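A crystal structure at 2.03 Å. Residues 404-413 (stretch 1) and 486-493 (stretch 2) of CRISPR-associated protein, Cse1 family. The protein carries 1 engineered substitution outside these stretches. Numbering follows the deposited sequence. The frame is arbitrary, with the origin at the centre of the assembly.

Stretch 1 (404-413) DAVTFAAHAA
Stretch 2, residues 486-493: EWAALVEA

Two helices distant in sequence can be joined by a simple device: small residues set opposite larger ones, with an occasional polar atom matched to the backbone. The pairing of residues 404-413 and 486-493 in this Cse1-family protein illustrates it well. Both segments are helical throughout, each lying within a longer helix, with phi between -56° and -72° and psi between -33° and -51°. Backbone hydrogen bonds run from each N to the O four residues earlier, as from Ala-409 N to Ala-405 O at 3.1 Å and from Val-491 N to Trp-487 O at 2.9 Å. The helices run in nearly the same direction, with a signed crossing angle of -21° and axes 10.3 Å apart at closest approach. In register, Ala-405 CA lies 7.0 Å from Trp-487 CA, Phe-408 CA lies 7.6 Å from Ala-488 CA, and Ala-409 CA lies 6.6 Å from Val-491 CA.

The one hydrogen bond across the pair comes from an aromatic side chain. Trp-487 points its CA-to-CB bond toward the first helix and adopts chi1 t (-179°) with chi2 at -115°. This brings Trp-487 NE1 to 2.9 Å from Ala-405 O, with an N-H...O angle of 141°. The carbonyl lies at the edge of the indole, near its plane, as donation from an in-plane N-H requires. Because Ala-405 O also accepts the helical bond from Ala-409 N, it serves two donors. The methyl of Ala-405 suits so close an approach: Ala-405 CB packs 3.4 Å from Trp-487 CD1, and the indole's polar group is satisfied although the residue is buried.

One turn along, Phe-408 supplies the bulk. Its CA-to-CB bond also points toward the partner, and chi1 t (-173°) with chi2 at 56° extends the ring across the interface, where the residue has 74 Å² covered by the second helix. Phe-408 CE2 lies 3.6 Å from Ala-488 O and 3.7 Å from Val-491 CB. The carbonyl meets the ring at its edge, near the ring plane, and so does Trp-487 CD1, 4.4 Å from Phe-408 CD2. The side chain of Ala-488, its CA-to-CB bond sideways, is just a methyl, with Ala-488 CB 4.3 Å from Phe-408 CE2. At the far end of the ring, Phe-408 CZ lies 4.4 Å from Glu-492 CG, a contact with the aliphatic part of the acid's side chain; the acid's OE1 is hydrogen-bonded elsewhere in the structure.

Val-491 directs its CA-to-CB bond toward the first helix, takes chi1 t (170°) and continues the apolar packing. Val-491 CG1 is 3.5 Å from Ala-412 CB and 4.4 Å from Ala-409 CA, a compact branched side chain set against two alanines. In all, 303 Å² is buried between the segments, summed over both sides. Outward residues complete the pattern: Val-406 and Thr-407 direct their CA-to-CB bonds away from the partner, as does the exposed Ala-489.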

ATOM      1  N   ASP A 404      -3.018  -7.388  21.238  1.00 43.65           N
ATOM      2  CA  ASP A 404      -2.304  -7.797  22.446  1.00 43.11           C
ATOM      3  C   ASP A 404      -1.182  -8.784  22.145  1.00 44.79           C
ATOM      4  O   ASP A 404      -0.192  -8.827  22.873  1.00 40.71           O
ATOM      5  CB  ASP A 404      -3.229  -8.396  23.481  1.00 44.59           C
ATOM      6  CG  ASP A 404      -4.162  -7.417  24.131  1.00 52.74           C
ATOM      7  OD1 ASP A 404      -4.003  -6.209  23.897  1.00 52.53           O
ATOM      8  OD2 ASP A 404      -5.083  -7.867  24.844  1.00 52.34           O
ATOM      9  N   ALA A 405      -1.378  -9.617  21.149  1.00 42.05           N
ATOM     10  CA  ALA A 405      -0.374 -10.612  20.724  1.00 41.04           C
ATOM     11  C   ALA A 405       0.843  -9.919  20.129  1.00 42.99           C
ATOM     12  O   ALA A 405       1.977 -10.371  20.334  1.00 40.53           O
ATOM     13  CB  ALA A 405      -0.976 -11.585  19.717  1.00 41.21           C
ATOM     14  N   VAL A 406       0.615  -8.826  19.405  1.00 42.44           N
ATOM     15  CA  VAL A 406       1.692  -8.001  18.852  1.00 41.14           C
ATOM     16  C   VAL A 406       2.469  -7.352  20.033  1.00 40.87           C
ATOM     17  O   VAL A 406       3.680  -7.363  20.054  1.00 37.89           O
ATOM     18  CB  VAL A 406       1.164  -6.918  17.855  1.00 42.61           C
ATOM     19  CG1 VAL A 406       2.300  -6.005  17.408  1.00 42.39           C
ATOM     20  CG2 VAL A 406       0.539  -7.578  16.649  1.00 42.33           C
ATOM     21  N   THR A 407       1.742  -6.809  21.010  1.00 38.91           N
ATOM     22  CA  THR A 407       2.348  -6.190  22.215  1.00 38.82           C
ATOM     23  C   THR A 407       3.214  -7.200  22.994  1.00 44.97           C
ATOM     24  O   THR A 407       4.298  -6.844  23.461  1.00 42.90           O
ATOM     25  CB  THR A 407       1.279  -5.635  23.147  1.00 45.98           C
ATOM     26  OG1 THR A 407       0.488  -4.704  22.402  1.00 45.94           O
ATOM     27  CG2 THR A 407       1.887  -4.955  24.389  1.00 44.34           C
ATOM     28  N   PHE A 408       2.741  -8.434  23.138  1.00 43.45           N
ATOM     29  CA  PHE A 408       3.505  -9.470  23.803  1.00 41.78           C
ATOM     30  C   PHE A 408       4.788  -9.782  23.024  1.00 44.11           C
ATOM     31  O   PHE A 408       5.863  -9.895  23.633  1.00 42.15           O
ATOM     32  CB  PHE A 408       2.668 -10.746  24.046  1.00 43.51           C
ATOM     33  CG  PHE A 408       3.422 -11.750  24.880  1.00 43.50           C
ATOM     34  CD1 PHE A 408       3.920 -11.406  26.119  1.00 46.73           C
ATOM     35  CD2 PHE A 408       3.736 -13.002  24.376  1.00 44.93           C
ATOM     36  CE1 PHE A 408       4.700 -12.298  26.844  1.00 47.18           C
ATOM     37  CE2 PHE A 408       4.385 -13.942  25.167  1.00 45.99           C
ATOM     38  CZ  PHE A 408       4.910 -13.567  26.374  1.00 47.09           C
ATOM     39  N   ALA A 409       4.705  -9.908  21.708  1.00 41.67           N
ATOM     40  CA  ALA A 409       5.913 -10.106  20.885  1.00 40.85           C
ATOM     41  C   ALA A 409       6.942  -8.952  21.130  1.00 40.88           C
ATOM     42  O   ALA A 409       8.144  -9.202  21.210  1.00 37.48           O
ATOM     43  CB  ALA A 409       5.558 -10.188  19.416  1.00 42.12           C
ATOM     44  N   ALA A 410       6.464  -7.703  21.127  1.00 37.06           N
ATOM     45  CA  ALA A 410       7.298  -6.517  21.363  1.00 38.46           C
ATOM     46  C   ALA A 410       7.941  -6.558  22.790  1.00 43.04           C
ATOM     47  O   ALA A 410       9.130  -6.281  22.913  1.00 39.83           O
ATOM     48  CB  ALA A 410       6.504  -5.238  21.157  1.00 39.62           C
ATOM     49  N   HIS A 411       7.224  -7.038  23.798  1.00 40.77           N
ATOM     50  CA  HIS A 411       7.787  -7.159  25.126  1.00 42.93           C
ATOM     51  C   HIS A 411       8.803  -8.283  25.162  1.00 41.95           C
ATOM     52  O   HIS A 411       9.801  -8.118  25.827  1.00 39.35           O
ATOM     53  CB  HIS A 411       6.722  -7.406  26.224  1.00 45.75           C
ATOM     54  CG  HIS A 411       5.878  -6.207  26.525  1.00 51.00           C
ATOM     55  ND1 HIS A 411       4.564  -6.334  26.872  1.00 54.33           N
ATOM     56  CD2 HIS A 411       6.197  -4.902  26.541  1.00 55.81           C
ATOM     57  CE1 HIS A 411       4.106  -5.106  27.029  1.00 55.11           C
ATOM     58  NE2 HIS A 411       5.048  -4.217  26.845  1.00 56.02           N
ATOM     59  N   ALA A 412       8.596  -9.394  24.443  1.00 39.50           N
ATOM     60  CA  ALA A 412       9.619 -10.457  24.407  1.00 39.99           C
ATOM     61  C   ALA A 412      10.885  -9.951  23.713  1.00 41.50           C
ATOM     62  O   ALA A 412      12.018 -10.293  24.110  1.00 41.29           O
ATOM     63  CB  ALA A 412       9.081 -11.708  23.711  1.00 41.69           C
ATOM     64  N   ALA A 413      10.721  -9.166  22.648  1.00 38.83           N
ATOM     65  CA  ALA A 413      11.893  -8.616  21.921  1.00 37.36           C
ATOM     66  C   ALA A 413      12.701  -7.675  22.835  1.00 40.22           C
ATOM     67  O   ALA A 413      13.906  -7.696  22.825  1.00 39.83           O
ATOM     68  CB  ALA A 413      11.437  -7.861  20.677  1.00 37.75           C
ATOM     69  N   GLU A 486      -1.998 -20.014  23.585  1.00 50.75           N
ATOM     70  CA  GLU A 486      -1.096 -20.622  22.583  1.00 50.17           C
ATOM     71  C   GLU A 486      -0.014 -19.687  22.111  1.00 52.78           C
ATOM     72  O   GLU A 486       1.147 -20.087  22.002  1.00 52.08           O
ATOM     73  CB  GLU A 486      -1.869 -21.052  21.336  1.00 51.18           C
ATOM     74  CG  GLU A 486      -2.774 -22.243  21.667  1.00 58.53           C
ATOM     75  CD  GLU A 486      -3.837 -22.465  20.606  1.00 67.90           C
ATOM     76  OE1 GLU A 486      -3.901 -21.709  19.607  1.00 63.10           O
ATOM     77  OE2 GLU A 486      -4.628 -23.404  20.797  1.00 67.35           O
ATOM     78  N   TRP A 487      -0.394 -18.446  21.799  1.00 46.73           N
ATOM     79  CA  TRP A 487       0.573 -17.479  21.323  1.00 45.91           C
ATOM     80  C   TRP A 487       1.632 -17.191  22.448  1.00 47.42           C
ATOM     81  O   TRP A 487       2.828 -17.103  22.165  1.00 44.24           O
ATOM     82  CB  TRP A 487      -0.124 -16.197  20.906  1.00 44.56           C
ATOM     83  CG  TRP A 487       0.829 -15.158  20.385  1.00 43.48           C
ATOM     84  CD1 TRP A 487       1.111 -13.931  20.933  1.00 45.25           C
ATOM     85  CD2 TRP A 487       1.614 -15.257  19.198  1.00 42.07           C
ATOM     86  NE1 TRP A 487       2.041 -13.274  20.168  1.00 42.57           N
ATOM     87  CE2 TRP A 487       2.334 -14.046  19.068  1.00 42.72           C
ATOM     88  CE3 TRP A 487       1.772 -16.252  18.213  1.00 43.71           C
ATOM     89  CZ2 TRP A 487       3.228 -13.819  18.014  1.00 41.38           C
ATOM     90  CZ3 TRP A 487       2.670 -16.026  17.177  1.00 43.35           C
ATOM     91  CH2 TRP A 487       3.368 -14.824  17.073  1.00 42.78           C
ATOM     92  N   ALA A 488       1.179 -17.096  23.699  1.00 45.91           N
ATOM     93  CA  ALA A 488       2.076 -16.838  24.831  1.00 46.74           C
ATOM     94  C   ALA A 488       3.176 -17.908  24.912  1.00 53.46           C
ATOM     95  O   ALA A 488       4.352 -17.581  25.060  1.00 54.57           O
ATOM     96  CB  ALA A 488       1.300 -16.794  26.148  1.00 48.87           C
ATOM     97  N   ALA A 489       2.784 -19.172  24.881  1.00 52.51           N
ATOM     98  CA  ALA A 489       3.746 -20.281  24.920  1.00 53.07           C
ATOM     99  C   ALA A 489       4.653 -20.307  23.666  1.00 54.67           C
ATOM    100  O   ALA A 489       5.826 -20.635  23.787  1.00 55.04           O
ATOM    101  CB  ALA A 489       3.012 -21.628  25.067  1.00 55.03           C
ATOM    102  N   LEU A 490       4.122 -20.037  22.463  1.00 50.79           N
ATOM    103  CA  LEU A 490       4.965 -20.017  21.254  1.00 48.85           C
ATOM    104  C   LEU A 490       6.042 -18.909  21.357  1.00 50.25           C
ATOM    105  O   LEU A 490       7.234 -19.166  21.180  1.00 47.44           O
ATOM    106  CB  LEU A 490       4.073 -19.832  20.018  1.00 48.05           C
ATOM    107  CG  LEU A 490       4.771 -19.943  18.677  1.00 50.73           C
ATOM    108  CD1 LEU A 490       3.811 -20.522  17.622  1.00 54.04           C
ATOM    109  CD2 LEU A 490       5.471 -18.593  18.272  1.00 48.68           C
ATOM    110  N   VAL A 491       5.645 -17.708  21.740  1.00 46.87           N
ATOM    111  CA  VAL A 491       6.606 -16.602  21.817  1.00 43.10           C
ATOM    112  C   VAL A 491       7.682 -16.880  22.874  1.00 48.11           C
ATOM    113  O   VAL A 491       8.853 -16.622  22.609  1.00 43.70           O
ATOM    114  CB  VAL A 491       5.883 -15.264  22.063  1.00 44.91           C
ATOM    115  CG1 VAL A 491       6.869 -14.140  22.385  1.00 43.77           C
ATOM    116  CG2 VAL A 491       5.016 -14.882  20.875  1.00 44.87           C
ATOM    117  N   GLU A 492       7.301 -17.423  24.032  1.00 47.65           N
ATOM    118  CA  GLU A 492       8.292 -17.753  25.068  1.00 48.94           C
ATOM    119  C   GLU A 492       9.317 -18.758  24.578  1.00 50.36           C
ATOM    120  O   GLU A 492      10.496 -18.613  24.897  1.00 48.26           O
ATOM    121  CB  GLU A 492       7.637 -18.375  26.318  1.00 52.54           C
ATOM    122  CG  GLU A 492       6.926 -17.408  27.233  1.00 66.66           C
ATOM    123  CD  GLU A 492       6.722 -18.064  28.592  1.00 96.35           C
ATOM    124  OE1 GLU A 492       5.667 -18.721  28.780  1.00 96.96           O
ATOM    125  OE2 GLU A 492       7.694 -18.083  29.384  1.00 76.13           O
ATOM    126  N   ALA A 493       8.840 -19.825  23.915  1.00 49.32           N
ATOM    127  CA  ALA A 493       9.699 -20.876  23.363  1.00 49.56           C
ATOM    128  C   ALA A 493      10.678 -20.291  22.327  1.00 52.54           C
ATOM    129  O   ALA A 493      11.863 -20.593  22.389  1.00 51.72           O
ATOM    130  CB  ALA A 493       8.867 -22.005  22.758  1.00 51.67           C
TER